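Local atomic coordinates of putative methyltransferase (Emericella variicolor, PDB entry 7DMB), a protein that probably acts in trans as an S-adenosylmethionine-dependent methyltransferase in calbistrin biosynthesis and binds the spent cofactor S-adenosyl-L-homocysteine. Residues V284-P289 / N310-P315; T288-E293 / E334-A339; T294-R299 / K354-E359. All blocks are in the same frame, centred on the assembly; numbering follows the deposited sequence.

Contact 1 of 3, residues V284-P289 / N310-P315. With SAH (S-adenosyl-L-homocysteine), chain C.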
loop_
_atom_site.group_PDB
_atom_site.type_symbol
_atom_site.label_atom_id
_atom_site.label_comp_id
_atom_site.label_asym_id
_atom_site.label_seq_id
_atom_site.Cartn_x
_atom_site.Cartn_y
_atom_site.Cartn_z
ATOM N N VAL A 284 2.451 0.083 -5.138
ATOM C CA VAL A 284 2.832 -0.687 -6.309
ATOM C C VAL A 284 4.315 -0.528 -6.627
ATOM O O VAL A 284 4.984 -1.494 -7.019
ATOM C CB VAL A 284 1.967 -0.301 -7.537
ATOM C CG1 VAL A 284 1.872 1.224 -7.690
ATOM C CG2 VAL A 284 2.533 -0.930 -8.802
ATOM N N LEU A 285 4.869 0.673 -6.432
ATOM C CA LEU A 285 6.243 0.903 -6.863
ATOM C C LEU A 285 7.217 -0.013 -6.123
ATOM O O LEU A 285 8.170 -0.517 -6.722
ATOM C CB LEU A 285 6.622 2.381 -6.697
ATOM C CG LEU A 285 5.821 3.452 -7.492
ATOM C CD1 LEU A 285 6.522 4.814 -7.493
ATOM C CD2 LEU A 285 5.529 3.020 -8.907
ATOM N N HIS A 286 6.972 -0.283 -4.835
ATOM C CA HIS A 286 7.889 -1.163 -4.110
ATOM C C HIS A 286 7.842 -2.599 -4.623
ATOM O O HIS A 286 8.732 -3.390 -4.284
ATOM C CB HIS A 286 7.608 -1.130 -2.599
ATOM C CG HIS A 286 6.360 -1.849 -2.183
ATOM N ND1 HIS A 286 5.306 -1.208 -1.567
ATOM C CD2 HIS A 286 6.007 -3.155 -2.269
ATOM C CE1 HIS A 286 4.357 -2.085 -1.298
ATOM N NE2 HIS A 286 4.754 -3.273 -1.720
ATOM N N ALA A 287 6.810 -2.957 -5.403
ATOM C CA ALA A 287 6.728 -4.283 -6.009
ATOM C C ALA A 287 7.584 -4.415 -7.263
ATOM O O ALA A 287 7.714 -5.522 -7.796
ATOM C CB ALA A 287 5.269 -4.634 -6.340
ATOM N N THR A 288 8.175 -3.350 -7.724
ATOM C CA THR A 288 9.025 -3.414 -8.898
ATOM C C THR A 288 10.462 -3.708 -8.487
ATOM O O THR A 288 10.853 -3.452 -7.341
ATOM C CB THR A 288 8.934 -2.098 -9.675
ATOM O OG1 THR A 288 9.587 -1.049 -8.943
ATOM C CG2 THR A 288 7.479 -1.729 -9.886
ATOM N N PRO A 289 11.272 -4.269 -9.401
ATOM C CA PRO A 289 12.611 -4.740 -9.002
ATOM C C PRO A 289 13.633 -3.634 -8.787
ATOM O O PRO A 289 14.564 -3.814 -7.987
ATOM C CB PRO A 289 13.024 -5.681 -10.149
ATOM C CG PRO A 289 12.087 -5.410 -11.266
ATOM C CD PRO A 289 10.829 -4.848 -10.681
ATOM N N ASN A 310 2.802 9.382 -4.459
ATOM C CA ASN A 310 3.213 8.006 -4.189
ATOM C C ASN A 310 2.860 7.658 -2.743
ATOM O O ASN A 310 3.439 8.209 -1.799
ATOM C CB ASN A 310 4.710 7.845 -4.465
ATOM C CG ASN A 310 5.186 6.399 -4.400
ATOM O OD1 ASN A 310 4.443 5.458 -4.680
ATOM N ND2 ASN A 310 6.447 6.225 -4.039
ATOM N N GLN A 311 1.891 6.772 -2.568
ATOM C CA GLN A 311 1.487 6.297 -1.250
ATOM C C GLN A 311 2.172 4.957 -1.010
ATOM O O GLN A 311 1.950 4.006 -1.772
ATOM C CB GLN A 311 -0.034 6.157 -1.185
ATOM C CG GLN A 311 -0.638 5.955 0.207
ATOM C CD GLN A 311 -2.155 5.908 0.155
ATOM O OE1 GLN A 311 -2.745 5.014 -0.467
ATOM N NE2 GLN A 311 -2.799 6.886 0.790
ATOM N N GLU A 312 2.996 4.872 0.038
ATOM C CA GLU A 312 3.867 3.706 0.178
ATOM C C GLU A 312 4.079 3.304 1.634
ATOM O O GLU A 312 4.482 4.116 2.469
ATOM C CB GLU A 312 5.222 3.967 -0.491
ATOM C CG GLU A 312 5.277 3.587 -1.976
ATOM C CD GLU A 312 5.306 2.074 -2.184
ATOM O OE1 GLU A 312 5.643 1.338 -1.212
ATOM O OE2 GLU A 312 5.022 1.620 -3.316
ATOM N N LEU A 313 3.855 2.026 1.914
ATOM C CA LEU A 313 4.081 1.491 3.252
ATOM C C LEU A 313 5.530 1.657 3.700
ATOM O O LEU A 313 6.473 1.429 2.935
ATOM C CB LEU A 313 3.712 0.013 3.282
ATOM C CG LEU A 313 2.222 -0.231 3.116
ATOM C CD1 LEU A 313 1.992 -1.700 2.803
ATOM C CD2 LEU A 313 1.510 0.195 4.391
ATOM N N SER A 314 5.691 2.075 4.947
ATOM C CA SER A 314 6.927 1.825 5.684
ATOM C C SER A 314 6.652 1.713 7.191
ATOM O O SER A 314 7.268 2.424 7.989
ATOM C CB SER A 314 7.964 2.920 5.376
ATOM O OG SER A 314 7.439 4.238 5.480
ATOM N N PRO A 315 5.747 0.824 7.625
ATOM C CA PRO A 315 5.493 0.709 9.065
ATOM C C PRO A 315 6.689 0.111 9.777
ATOM O O PRO A 315 7.496 -0.611 9.171
ATOM C CB PRO A 315 4.278 -0.241 9.123
ATOM C CG PRO A 315 4.468 -1.126 7.946
ATOM C CD PRO A 315 5.014 -0.204 6.865
HETATM N N SAH C . -3.276 -0.010 -5.663
HETATM C CA SAH C . -3.641 -1.347 -5.119
HETATM C CB SAH C . -2.906 -1.651 -3.809
HETATM C CG SAH C . -1.496 -2.157 -4.025
HETATM S SD SAH C . -1.404 -3.829 -4.736
HETATM C C SAH C . -5.153 -1.403 -4.890
HETATM O O SAH C . -5.725 -2.463 -5.219
HETATM O OXT SAH C . -5.702 -0.378 -4.421
HETATM C "C5'" SAH C . -0.154 -3.588 -6.024
HETATM C "C4'" SAH C . -0.771 -3.478 -7.402
HETATM O "O4'" SAH C . 0.260 -3.101 -8.348
HETATM C "C3'" SAH C . -1.377 -4.786 -7.917
HETATM O "O3'" SAH C . -2.669 -4.528 -8.450
HETATM C "C2'" SAH C . -0.365 -5.250 -8.970
HETATM O "O2'" SAH C . -0.914 -6.001 -10.032
HETATM C "C1'" SAH C . 0.190 -3.928 -9.482
HETATM N N9 SAH C . 1.535 -4.052 -10.033
HETATM C C8 SAH C . 2.504 -4.915 -9.590
HETATM N N7 SAH C . 3.630 -4.821 -10.250
HETATM C C5 SAH C . 3.389 -3.841 -11.200
HETATM C C6 SAH C . 4.199 -3.287 -12.211
HETATM N N6 SAH C . 5.452 -3.666 -12.439
HETATM N N1 SAH C . 3.652 -2.321 -12.989
HETATM C C2 SAH C . 2.387 -1.949 -12.753
HETATM N N3 SAH C . 1.537 -2.396 -11.833
HETATM C C4 SAH C . 2.099 -3.355 -11.076
HETATM O O HOH W 1 3.487 2.949 -4.927
#
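Glu312 is held by both of its carboxylate oxygens to His286 and illustrates how a strand residue can fix the turn beside a cofactor. The shorter link, a His-carboxylate hydrogen bond, runs from His286 ND1 to Glu312 OE1, at 2.6 Å and 163°. It lies exactly in the imidazole plane and uses the syn lone pair of OE1, although ring and carboxylate planes stand 82° apart. Glu312 OE2 takes the backbone N-H of the same histidine (N to OE2 3.1 Å), from above the carboxylate plane. A bend at chi2 (-73°) turns the glutamate back to present both oxygens. Water 1 adds a third link, accepting from Val284 N at 3.1 Å and donating to Glu312 OE2 at 2.6 Å.

The apolar contribution is modest: the Leu285 CD1 branch rests on the amide end of Asn310. On the cofactor side, Val284 CG2 meets O4' of S-adenosyl-L-homocysteine at 3.2 Å, and Thr288 CG2 reaches its adenine amino group, N6. Trp349 of helix 346-355 packs on Leu285, Asn310 and Glu312, strand 375-382 flanks strand 306-313, and Leu285 also leans on helix 291-301.

Contact 2 of 3, residues T288-E293 / E334-A339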
loop_
_atom_site.group_PDB
_atom_site.type_symbol
_atom_site.label_atom_id
_atom_site.label_comp_id
_atom_site.label_asym_id
_atom_site.label_seq_id
_atom_site.Cartn_x
_atom_site.Cartn_y
_atom_site.Cartn_z
ATOM N N THR A 288 8.175 -3.350 -7.724
ATOM C CA THR A 288 9.025 -3.414 -8.898
ATOM C C THR A 288 10.462 -3.708 -8.487
ATOM O O THR A 288 10.853 -3.452 -7.341
ATOM C CB THR A 288 8.934 -2.098 -9.675
ATOM O OG1 THR A 288 9.587 -1.049 -8.943
ATOM C CG2 THR A 288 7.479 -1.729 -9.886
ATOM N N PRO A 289 11.272 -4.269 -9.401
ATOM C CA PRO A 289 12.611 -4.740 -9.002
ATOM C C PRO A 289 13.633 -3.634 -8.787
ATOM O O PRO A 289 14.564 -3.814 -7.987
ATOM C CB PRO A 289 13.024 -5.681 -10.149
ATOM C CG PRO A 289 12.087 -5.410 -11.266
ATOM C CD PRO A 289 10.829 -4.848 -10.681
ATOM N N CYS A 290 13.493 -2.490 -9.442
ATOM C CA CYS A 290 14.537 -1.477 -9.377
ATOM C C CYS A 290 13.840 -0.125 -9.296
ATOM O O CYS A 290 13.244 0.327 -10.275
ATOM C CB CYS A 290 15.451 -1.583 -10.610
ATOM S SG CYS A 290 16.672 -0.276 -10.797
ATOM N N LEU A 291 13.888 0.512 -8.130
ATOM C CA LEU A 291 13.042 1.684 -7.920
ATOM C C LEU A 291 13.447 2.842 -8.824
ATOM O O LEU A 291 12.584 3.584 -9.307
ATOM C CB LEU A 291 13.070 2.117 -6.454
ATOM C CG LEU A 291 12.565 1.075 -5.465
ATOM C CD1 LEU A 291 12.451 1.697 -4.107
ATOM C CD2 LEU A 291 11.214 0.502 -5.939
ATOM N N VAL A 292 14.753 3.021 -9.056
ATOM C CA VAL A 292 15.211 4.149 -9.862
ATOM C C VAL A 292 14.720 4.019 -11.304
ATOM O O VAL A 292 14.229 4.988 -11.896
ATOM C CB VAL A 292 16.744 4.274 -9.783
ATOM C CG1 VAL A 292 17.248 5.293 -10.787
ATOM C CG2 VAL A 292 17.173 4.668 -8.369
ATOM N N GLU A 293 14.830 2.828 -11.891
ATOM C CA GLU A 293 14.302 2.633 -13.239
ATOM C C GLU A 293 12.794 2.830 -13.264
ATOM O O GLU A 293 12.246 3.420 -14.208
ATOM C CB GLU A 293 14.675 1.243 -13.747
ATOM C CG GLU A 293 15.963 1.204 -14.563
ATOM C CD GLU A 293 16.311 -0.206 -15.006
ATOM O OE1 GLU A 293 15.372 -0.959 -15.343
ATOM O OE2 GLU A 293 17.513 -0.562 -15.020
ATOM N N GLU A 334 17.360 -7.158 -2.471
ATOM C CA GLU A 334 18.787 -7.127 -2.159
ATOM C C GLU A 334 19.620 -6.600 -3.325
ATOM O O GLU A 334 20.599 -5.891 -3.094
ATOM C CB GLU A 334 19.275 -8.517 -1.721
ATOM C CG GLU A 334 19.054 -8.807 -0.228
ATOM C CD GLU A 334 17.892 -9.726 0.081
ATOM O OE1 GLU A 334 17.887 -10.246 1.200
ATOM O OE2 GLU A 334 16.972 -9.899 -0.740
ATOM N N ALA A 335 19.250 -6.910 -4.574
ATOM C CA ALA A 335 19.942 -6.343 -5.733
ATOM C C ALA A 335 19.562 -4.884 -6.002
ATOM O O ALA A 335 20.127 -4.261 -6.920
ATOM C CB ALA A 335 19.671 -7.181 -6.994
ATOM N N ASP A 336 18.620 -4.336 -5.236
ATOM C CA ASP A 336 18.142 -2.965 -5.389
ATOM C C ASP A 336 18.319 -2.181 -4.092
ATOM O O ASP A 336 17.565 -1.244 -3.806
ATOM C CB ASP A 336 16.677 -2.942 -5.828
ATOM C CG ASP A 336 16.260 -1.597 -6.379
ATOM O OD1 ASP A 336 17.001 -1.068 -7.228
ATOM O OD2 ASP A 336 15.207 -1.057 -5.956
ATOM N N GLY A 337 19.306 -2.573 -3.289
ATOM C CA GLY A 337 19.600 -1.841 -2.074
ATOM C C GLY A 337 18.497 -1.908 -1.048
ATOM O O GLY A 337 18.350 -0.980 -0.248
ATOM N N ARG A 338 17.709 -2.987 -1.062
ATOM C CA ARG A 338 16.539 -3.160 -0.205
ATOM C C ARG A 338 16.599 -4.562 0.402
ATOM O O ARG A 338 15.728 -5.406 0.190
ATOM C CB ARG A 338 15.239 -2.957 -0.988
ATOM C CG ARG A 338 15.048 -1.548 -1.537
ATOM C CD ARG A 338 13.676 -1.407 -2.211
ATOM N NE ARG A 338 13.672 -1.930 -3.579
ATOM C CZ ARG A 338 12.591 -2.359 -4.224
ATOM N NH1 ARG A 338 11.409 -2.344 -3.633
ATOM N NH2 ARG A 338 12.685 -2.810 -5.470
ATOM N N ALA A 339 17.669 -4.817 1.160
ATOM C CA ALA A 339 17.892 -6.151 1.711
ATOM C C ALA A 339 16.826 -6.525 2.734
ATOM O O ALA A 339 16.352 -7.667 2.747
ATOM C CB ALA A 339 19.288 -6.237 2.334
HETATM O O HOH W 2 16.774 1.498 -7.396
#
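The start of helix 291-301, just after the cofactor-binding loop, is where a loop carboxylate meets a helix N terminus. Cys290 holds the N-cap position, and the first helical residue, Leu291, gives its N-H to Asp336 OD2 at 3.0 Å and 157°, on the syn side but 32° out of the carboxylate plane. The other oxygen serves the next residue through water 2, which donates to Asp336 OD1 at 2.6 Å and accepts from Val292 N at 3.0 Å. The negative charge therefore faces the helix end, where the backbone dipoles would probably stabilise it.

Arg338 grips OD2 of the same aspartate. Its NE forms a salt bridge with Asp336 OD2 at 3.0 Å along the anti lone pair, and Arg352 of helix 346-355 is a further ionic partner of the same oxygen. A bend at chi3 (-81°) brings the guanidinium to the loop backbone. There NH2 donates to Thr288 O at 2.7 Å, nearly in the plane of both groups, and makes a weak bond to Pro289 O. NH1 is engaged as well, by the carbonyls of His286 and Pro342. Over one face of the guanidinium lies the Leu291 CD2 branch, 3.6 Å from CZ, while Leu291 CG approaches Asp336 OD2. An acidic side chain at a helix N terminus, backed by arginines, here fastens the loop between strand 276-282 and helix 291-301 of a Rossmann-like methyltransferase fold.

Contact 3 of 3, residues T294-R299 / K354-E359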
loop_
_atom_site.group_PDB
_atom_site.type_symbol
_atom_site.label_atom_id
_atom_site.label_comp_id
_atom_site.label_asym_id
_atom_site.label_seq_id
_atom_site.Cartn_x
_atom_site.Cartn_y
_atom_site.Cartn_z
ATOM N N THR A 294 12.116 2.367 -12.215
ATOM C CA THR A 294 10.681 2.586 -12.069
ATOM C C THR A 294 10.350 4.065 -11.995
ATOM O O THR A 294 9.417 4.544 -12.656
ATOM C CB THR A 294 10.180 1.882 -10.819
ATOM O OG1 THR A 294 10.096 0.483 -11.090
ATOM C CG2 THR A 294 8.808 2.442 -10.389
ATOM N N LEU A 295 11.088 4.809 -11.171
ATOM C CA LEU A 295 10.806 6.233 -11.067
ATOM C C LEU A 295 11.156 6.982 -12.364
ATOM O O LEU A 295 10.442 7.918 -12.742
ATOM C CB LEU A 295 11.527 6.802 -9.836
ATOM C CG LEU A 295 10.968 6.319 -8.480
ATOM C CD1 LEU A 295 11.938 6.493 -7.320
ATOM C CD2 LEU A 295 9.652 7.005 -8.135
ATOM N N LYS A 296 12.207 6.564 -13.086
ATOM C CA LYS A 296 12.488 7.167 -14.393
ATOM C C LYS A 296 11.363 6.897 -15.386
ATOM O O LYS A 296 11.091 7.731 -16.266
ATOM C CB LYS A 296 13.808 6.644 -14.969
ATOM C CG LYS A 296 15.076 7.066 -14.208
ATOM C CD LYS A 296 16.346 6.423 -14.809
ATOM C CE LYS A 296 17.610 6.950 -14.131
ATOM N NZ LYS A 296 18.854 6.557 -14.843
ATOM N N ASN A 297 10.704 5.746 -15.273
ATOM C CA ASN A 297 9.574 5.472 -16.154
ATOM C C ASN A 297 8.361 6.307 -15.763
ATOM O O ASN A 297 7.611 6.750 -16.643
ATOM C CB ASN A 297 9.245 3.981 -16.152
ATOM C CG ASN A 297 10.294 3.152 -16.887
ATOM O OD1 ASN A 297 10.987 3.650 -17.786
ATOM N ND2 ASN A 297 10.430 1.887 -16.495
ATOM N N VAL A 298 8.174 6.572 -14.463
ATOM C CA VAL A 298 7.127 7.509 -14.057
ATOM C C VAL A 298 7.418 8.906 -14.604
ATOM O O VAL A 298 6.511 9.607 -15.064
ATOM C CB VAL A 298 6.972 7.521 -12.527
ATOM C CG1 VAL A 298 6.034 8.645 -12.104
ATOM C CG2 VAL A 298 6.442 6.188 -12.026
ATOM N N ARG A 299 8.684 9.337 -14.553
ATOM C CA ARG A 299 9.034 10.678 -15.018
ATOM C C ARG A 299 8.800 10.827 -16.517
ATOM O O ARG A 299 8.361 11.888 -16.988
ATOM C CB ARG A 299 10.496 10.996 -14.688
ATOM C CG ARG A 299 10.924 12.405 -15.137
ATOM C CD ARG A 299 12.401 12.460 -15.466
ATOM N NE ARG A 299 13.015 13.736 -15.095
ATOM C CZ ARG A 299 13.283 14.720 -15.953
ATOM N NH1 ARG A 299 12.975 14.586 -17.242
ATOM N NH2 ARG A 299 13.846 15.843 -15.519
ATOM N N LYS A 354 15.700 11.582 -6.407
ATOM C CA LYS A 354 16.750 12.444 -6.950
ATOM C C LYS A 354 17.551 11.733 -8.040
ATOM O O LYS A 354 17.918 12.345 -9.050
ATOM C CB LYS A 354 17.671 12.921 -5.825
ATOM C CG LYS A 354 17.018 13.936 -4.904
ATOM C CD LYS A 354 17.860 14.236 -3.654
ATOM C CE LYS A 354 17.471 15.596 -3.063
ATOM N NZ LYS A 354 17.817 15.721 -1.605
ATOM N N GLN A 355 17.812 10.435 -7.860
ATOM C CA GLN A 355 18.506 9.645 -8.871
ATOM C C GLN A 355 17.686 9.459 -10.136
ATOM O O GLN A 355 18.249 9.079 -11.165
ATOM C CB GLN A 355 18.872 8.260 -8.322
ATOM C CG GLN A 355 20.049 8.254 -7.366
ATOM C CD GLN A 355 19.909 7.226 -6.258
ATOM O OE1 GLN A 355 19.723 6.042 -6.516
ATOM N NE2 GLN A 355 19.997 7.682 -5.013
ATOM N N ALA A 356 16.376 9.692 -10.088
ATOM C CA ALA A 356 15.503 9.426 -11.226
ATOM C C ALA A 356 15.046 10.682 -11.952
ATOM O O ALA A 356 14.197 10.590 -12.843
ATOM C CB ALA A 356 14.274 8.635 -10.771
ATOM N N GLY A 357 15.545 11.850 -11.571
ATOM C CA GLY A 357 15.136 13.086 -12.197
ATOM C C GLY A 357 13.975 13.820 -11.553
ATOM O O GLY A 357 13.380 14.687 -12.207
ATOM N N PHE A 358 13.619 13.498 -10.311
ATOM C CA PHE A 358 12.701 14.322 -9.538
ATOM C C PHE A 358 13.511 15.218 -8.598
ATOM O O PHE A 358 14.686 14.968 -8.346
ATOM C CB PHE A 358 11.722 13.455 -8.734
ATOM C CG PHE A 358 10.803 12.608 -9.583
ATOM C CD1 PHE A 358 9.500 13.011 -9.826
ATOM C CD2 PHE A 358 11.233 11.395 -10.097
ATOM C CE1 PHE A 358 8.639 12.224 -10.591
ATOM C CE2 PHE A 358 10.385 10.598 -10.862
ATOM C CZ PHE A 358 9.090 11.008 -11.108
ATOM N N GLU A 359 12.868 16.275 -8.085
ATOM C CA GLU A 359 13.474 17.164 -7.092
ATOM C C GLU A 359 13.470 16.532 -5.703
ATOM O O GLU A 359 13.146 17.199 -4.717
ATOM C CB GLU A 359 12.742 18.510 -7.031
ATOM C CG GLU A 359 12.577 19.234 -8.362
ATOM C CD GLU A 359 11.803 20.555 -8.230
ATOM O OE1 GLU A 359 11.878 21.389 -9.168
ATOM O OE2 GLU A 359 11.117 20.758 -7.192
#
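Ala356 presses its methyl group against helix 291-301 between Leu295 and Lys296. Its CB lies 3.4 Å from Leu295 CB, closer than ordinary van der Waals packing, and Lys296 CG covers it from the neighbouring position on the helix. Two residues on, Phe358 directs a ring edge at the same helix. Its CE2 stands 3.3 Å from Leu295 O, which lies near the ring plane and already accepts the helical N-H of Arg299. Phe358 CZ touches Val298 CG1 at 4.0 Å, those two side chains crossing at about a right angle, and is 3.8 Å from Arg299 CB.

The one hydrogen bond across the contact joins Arg299 NE to Gly357 O, at 3.1 Å and 163°. The carbonyl oxygen lies almost in the guanidinium plane, whereas the nitrogen sits above the carbonyl plane. With CG anti to the backbone N (chi1 -179°), Arg299 runs from Phe358 toward the glycine, its CD passing 3.7 Å from Ala356 O.

What presents these groups is a Schellman motif: Gly357, with positive phi, comes just after helix 346-355 and turns the chain into strand 358-366, the outermost strand on its side of the seven-stranded class I methyltransferase sheet. Farther out, Gly357 also bonds through its backbone to Ala383. Leu308 of strand 306-313 packs under Leu295, Val298 and Phe358, and Leu353 adds its side chain beside Leu295 and Phe358. Val298 also touches Ile262, a residue that binds S-adenosyl-L-homocysteine.

In the fold
From the N terminus, the chain leaves strand 276-282, passes the cofactor in 284-289 and enters helix 291-301, so the three contacts begin one after another. Contact 1 closes the shortest loop, returning on strand 306-313. Contact 2 begins on an overlapping segment, sharing Thr288 and Pro289, so that the two do not nest cleanly, and closes a longer one at the loop before helix 346-355. Contact 3 spans the longest interval and crosses both others. Thr288 OG1 and Thr294 OG1, probably hydrogen-bonded to each other, join its helix to the shared residues. Together they tie the cofactor loop and its helix to the central sheet and to helix 346-355 and strand 358-366.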